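Citrate synthase (Metallosphaera sedula, PDB 6ABX) probably catalyses the condensation of oxaloacetate with acetyl-CoA and water to give citrate and CoA, a step of the tricarboxylic acid cycle. Local coordinates at residues Asn90-Asp93 with Ile94-Thr97; Thr97-Ser100 with Met101-Leu104. All coordinates share one frame; numbering follows the deposited sequence.

Contact 1. Residues Asn90-Asp93 with Ile94-Thr97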
loop_
_atom_site.group_PDB
_atom_site.type_symbol
_atom_site.label_atom_id
_atom_site.label_comp_id
_atom_site.label_asym_id
_atom_site.label_seq_id
_atom_site.Cartn_x
_atom_site.Cartn_y
_atom_site.Cartn_z
ATOM N N ASN A 90 14.930 -2.094 9.060
ATOM C CA ASN A 90 14.749 -2.970 7.929
ATOM C C ASN A 90 14.797 -2.099 6.688
ATOM O O ASN A 90 14.166 -1.045 6.625
ATOM C CB ASN A 90 13.427 -3.736 8.062
ATOM C CG ASN A 90 13.168 -4.593 6.850
ATOM O OD1 ASN A 90 12.928 -4.046 5.810
ATOM N ND2 ASN A 90 13.069 -5.905 6.997
ATOM N N PRO A 91 15.610 -2.435 5.667
ATOM C CA PRO A 91 15.796 -1.486 4.581
ATOM C C PRO A 91 14.517 -1.226 3.786
ATOM O O PRO A 91 14.344 -0.143 3.261
ATOM C CB PRO A 91 16.842 -2.128 3.677
ATOM C CG PRO A 91 17.380 -3.319 4.408
ATOM C CD PRO A 91 16.547 -3.550 5.640
ATOM N N MET A 92 13.648 -2.227 3.709
ATOM C CA MET A 92 12.332 -2.018 3.051
ATOM C C MET A 92 11.449 -1.073 3.876
ATOM O O MET A 92 10.745 -0.240 3.315
ATOM C CB MET A 92 11.662 -3.377 2.780
ATOM C CG MET A 92 12.240 -4.089 1.567
ATOM S SD MET A 92 12.064 -3.225 -0.040
ATOM C CE MET A 92 10.441 -3.822 -0.500
ATOM N N ASP A 93 11.558 -1.094 5.207
ATOM C CA ASP A 93 10.882 -0.130 6.049
ATOM C C ASP A 93 11.431 1.268 5.802
ATOM O O ASP A 93 10.686 2.220 5.795
ATOM C CB ASP A 93 10.993 -0.448 7.546
ATOM C CG ASP A 93 10.285 -1.752 7.940
ATOM O OD1 ASP A 93 9.596 -2.338 7.078
ATOM O OD2 ASP A 93 10.457 -2.209 9.120
ATOM N N ILE A 94 12.757 1.390 5.614
ATOM C CA ILE A 94 13.342 2.670 5.354
ATOM C C ILE A 94 12.828 3.187 4.006
ATOM O O ILE A 94 12.438 4.297 3.888
ATOM C CB ILE A 94 14.876 2.593 5.384
ATOM C CG1 ILE A 94 15.377 2.228 6.783
ATOM C CG2 ILE A 94 15.469 3.914 4.920
ATOM C CD1 ILE A 94 16.875 1.943 6.836
ATOM N N LEU A 95 12.827 2.320 2.993
ATOM C CA LEU A 95 12.394 2.748 1.674
ATOM C C LEU A 95 10.896 3.102 1.686
ATOM O O LEU A 95 10.516 4.121 1.099
ATOM C CB LEU A 95 12.649 1.619 0.673
ATOM C CG LEU A 95 12.375 2.026 -0.780
ATOM C CD1 LEU A 95 13.357 3.090 -1.216
ATOM C CD2 LEU A 95 12.398 0.821 -1.725
ATOM N N ARG A 96 10.076 2.294 2.398
ATOM C CA ARG A 96 8.619 2.578 2.540
ATOM C C ARG A 96 8.472 4.001 3.101
ATOM O O ARG A 96 7.691 4.850 2.598
ATOM C CB ARG A 96 7.959 1.521 3.419
ATOM C CG ARG A 96 6.442 1.601 3.559
ATOM C CD ARG A 96 6.014 0.608 4.631
ATOM N NE ARG A 96 6.513 0.900 5.969
ATOM C CZ ARG A 96 6.935 0.042 6.864
ATOM N NH1 ARG A 96 6.819 -1.260 6.648
ATOM N NH2 ARG A 96 7.406 0.473 8.029
ATOM N N THR A 97 9.205 4.283 4.181
ATOM C CA THR A 97 9.070 5.553 4.900
ATOM C C THR A 97 9.572 6.742 4.065
ATOM O O THR A 97 8.894 7.803 3.971
ATOM C CB THR A 97 9.778 5.527 6.252
ATOM O OG1 THR A 97 9.357 4.362 6.965
ATOM C CG2 THR A 97 9.480 6.814 6.994
#

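Contact 2. Residues Thr97-Ser100 with Met101-Leu104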
loop_
_atom_site.group_PDB
_atom_site.type_symbol
_atom_site.label_atom_id
_atom_site.label_comp_id
_atom_site.label_asym_id
_atom_site.label_seq_id
_atom_site.Cartn_x
_atom_site.Cartn_y
_atom_site.Cartn_z
ATOM N N THR A 97 9.205 4.283 4.181
ATOM C CA THR A 97 9.070 5.553 4.900
ATOM C C THR A 97 9.572 6.742 4.065
ATOM O O THR A 97 8.894 7.803 3.971
ATOM C CB THR A 97 9.778 5.527 6.252
ATOM O OG1 THR A 97 9.357 4.362 6.965
ATOM C CG2 THR A 97 9.480 6.814 6.994
ATOM N N THR A 98 10.695 6.571 3.343
ATOM C CA THR A 98 11.254 7.684 2.558
ATOM C C THR A 98 10.437 7.986 1.299
ATOM O O THR A 98 10.307 9.140 0.960
ATOM C CB THR A 98 12.753 7.491 2.258
ATOM O OG1 THR A 98 12.913 6.255 1.571
ATOM C CG2 THR A 98 13.584 7.441 3.519
ATOM N N VAL A 99 9.876 6.989 0.597
ATOM C CA VAL A 99 8.974 7.262 -0.494
ATOM C C VAL A 99 7.699 7.936 0.016
ATOM O O VAL A 99 7.162 8.823 -0.650
ATOM C CB VAL A 99 8.708 6.001 -1.348
ATOM C CG1 VAL A 99 7.691 6.255 -2.465
ATOM C CG2 VAL A 99 10.011 5.453 -1.921
ATOM N N SER A 100 7.236 7.557 1.213
ATOM C CA SER A 100 6.105 8.242 1.851
ATOM C C SER A 100 6.435 9.720 2.083
ATOM O O SER A 100 5.632 10.606 1.784
ATOM C CB SER A 100 5.693 7.530 3.110
ATOM O OG SER A 100 4.509 8.131 3.677
ATOM N N MET A 101 7.647 9.985 2.574
ATOM C CA MET A 101 8.117 11.360 2.796
ATOM C C MET A 101 8.246 12.119 1.480
ATOM O O MET A 101 7.862 13.273 1.397
ATOM C CB MET A 101 9.449 11.405 3.539
ATOM C CG MET A 101 9.364 10.900 4.908
ATOM S SD MET A 101 11.013 10.620 5.678
ATOM C CE MET A 101 11.631 12.295 5.827
ATOM N N MET A 102 8.749 11.466 0.442
ATOM C CA MET A 102 8.869 12.067 -0.855
ATOM C C MET A 102 7.509 12.581 -1.359
ATOM O O MET A 102 7.405 13.701 -1.903
ATOM C CB MET A 102 9.430 10.999 -1.813
ATOM C CG MET A 102 10.409 11.446 -2.788
ATOM S SD MET A 102 10.744 9.932 -3.793
ATOM C CE MET A 102 12.079 9.207 -2.859
ATOM N N GLY A 103 6.462 11.754 -1.209
ATOM C CA GLY A 103 5.097 12.057 -1.588
ATOM C C GLY A 103 4.557 13.256 -0.784
ATOM O O GLY A 103 3.929 14.143 -1.325
ATOM N N LEU A 104 4.794 13.249 0.530
ATOM C CA LEU A 104 4.373 14.287 1.434
ATOM C C LEU A 104 5.009 15.608 1.017
ATOM O O LEU A 104 4.337 16.625 0.991
ATOM C CB LEU A 104 4.797 13.894 2.849
ATOM C CG LEU A 104 4.624 14.947 3.949
ATOM C CD1 LEU A 104 3.213 15.419 4.076
ATOM C CD2 LEU A 104 5.074 14.370 5.286
#

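Contact 1. Residues Asn90-Asp93 with Ile94-Thr97
Asp93 and Arg96 form a salt bridge within the first turns of helix 91-105. Their side chains lie side by side and point the same way. OD1 of Asp93 meets NH1 of Arg96 at 3.0 Å, and the carboxylate and guanidinium planes are 31° apart. The bend of Arg96 at chi3 (64°) brings one face of the guanidinium against Asp93 CA and CB. Asp93 OD1 also forms a salt bridge with Lys210 NZ, and Arg96 NE is hydrogen-bonded to Ser100 OG of the second subunit.

Asn90 is the N-cap of this helix. Its OD1 accepts from Met92 N at 2.9 Å and from Asp93 N at 3.3 Å, both weak bonds. Its own carbonyl O takes Ile94 N at 3.0 Å and so starts the regular i to i+4 ladder.

Asp93 O is gripped twice. Thr97 N (3.0 Å) and Thr97 OG1 (2.8 Å) reach it from opposite faces of the carbonyl plane. OG1 can do this because it stands beside its own backbone N, chi1 -51°. The same hydroxyl bonds Ser100 OG of the second subunit.

Apolar contact is slight: Met92 SD lies 4.4 Å from Leu95 CD2. Both side chains pack on Ile206 of helix 198-209, and Ile94 packs on Leu104 of the second subunit.

Contact 2. Residues Thr97-Ser100 with Met101-Leu104
Thr97 O accepts from Met101 N at 2.9 Å, the first of four successive i to i+4 bonds that end with Leu104 N on Ser100 O at 3.0 Å. This is regular alpha-helix, from the middle of helix 91-105 toward its C-terminal end.

Met101 CG stands beside the backbone N, chi1 -66°, and comes within 3.3 Å of Thr97 O. Farther out, SD is 4.3 Å from CG2 of Thr97, and the end of the chain leads away. Met102 touches Val99 through its terminal CE, 4.4 Å from Val99 CG2. Its chain is extended at chi2 and bends at chi3, -89°; the first torsion, -140°, lies away from a staggered position. Gly103 adds backbone alone, its N bonding Val99 O at 3.1 Å.

The hydroxyls serve other partners. Thr98 OG1 bonds back to the carbonyls of Ile94 and Leu95. Ser100 OG makes the reciprocal bonds to the second subunit, where Met101 packs on Thr97.

Thr98 and Met102 pack on helix 112-134, and Val99 touches both that helix and helix 198-209. Thr98 and Met101 touch helix 76-85, while Leu104 meets Phe81 of the second subunit.

How the contacts relate
From the N terminus, contact 1 comes first, at the start of helix 91-105. Contact 2 begins at Thr97, the residue on which contact 1 ends, and neither nests in nor crosses the other. Neither closes a long loop; each spans successive turns of one helix, and their centres are about 10 Å apart. Thr97 ends contact 1 as a donor and begins contact 2 as an acceptor. Both contacts lean on helices 112-134 and 198-209. Contact 1 adds helix 324-343 at the N-terminal end, and contact 2 adds helix 76-85. Both also reach the second subunit, so this one helix packs on several helices of its own subunit and also lies at the dimer interface.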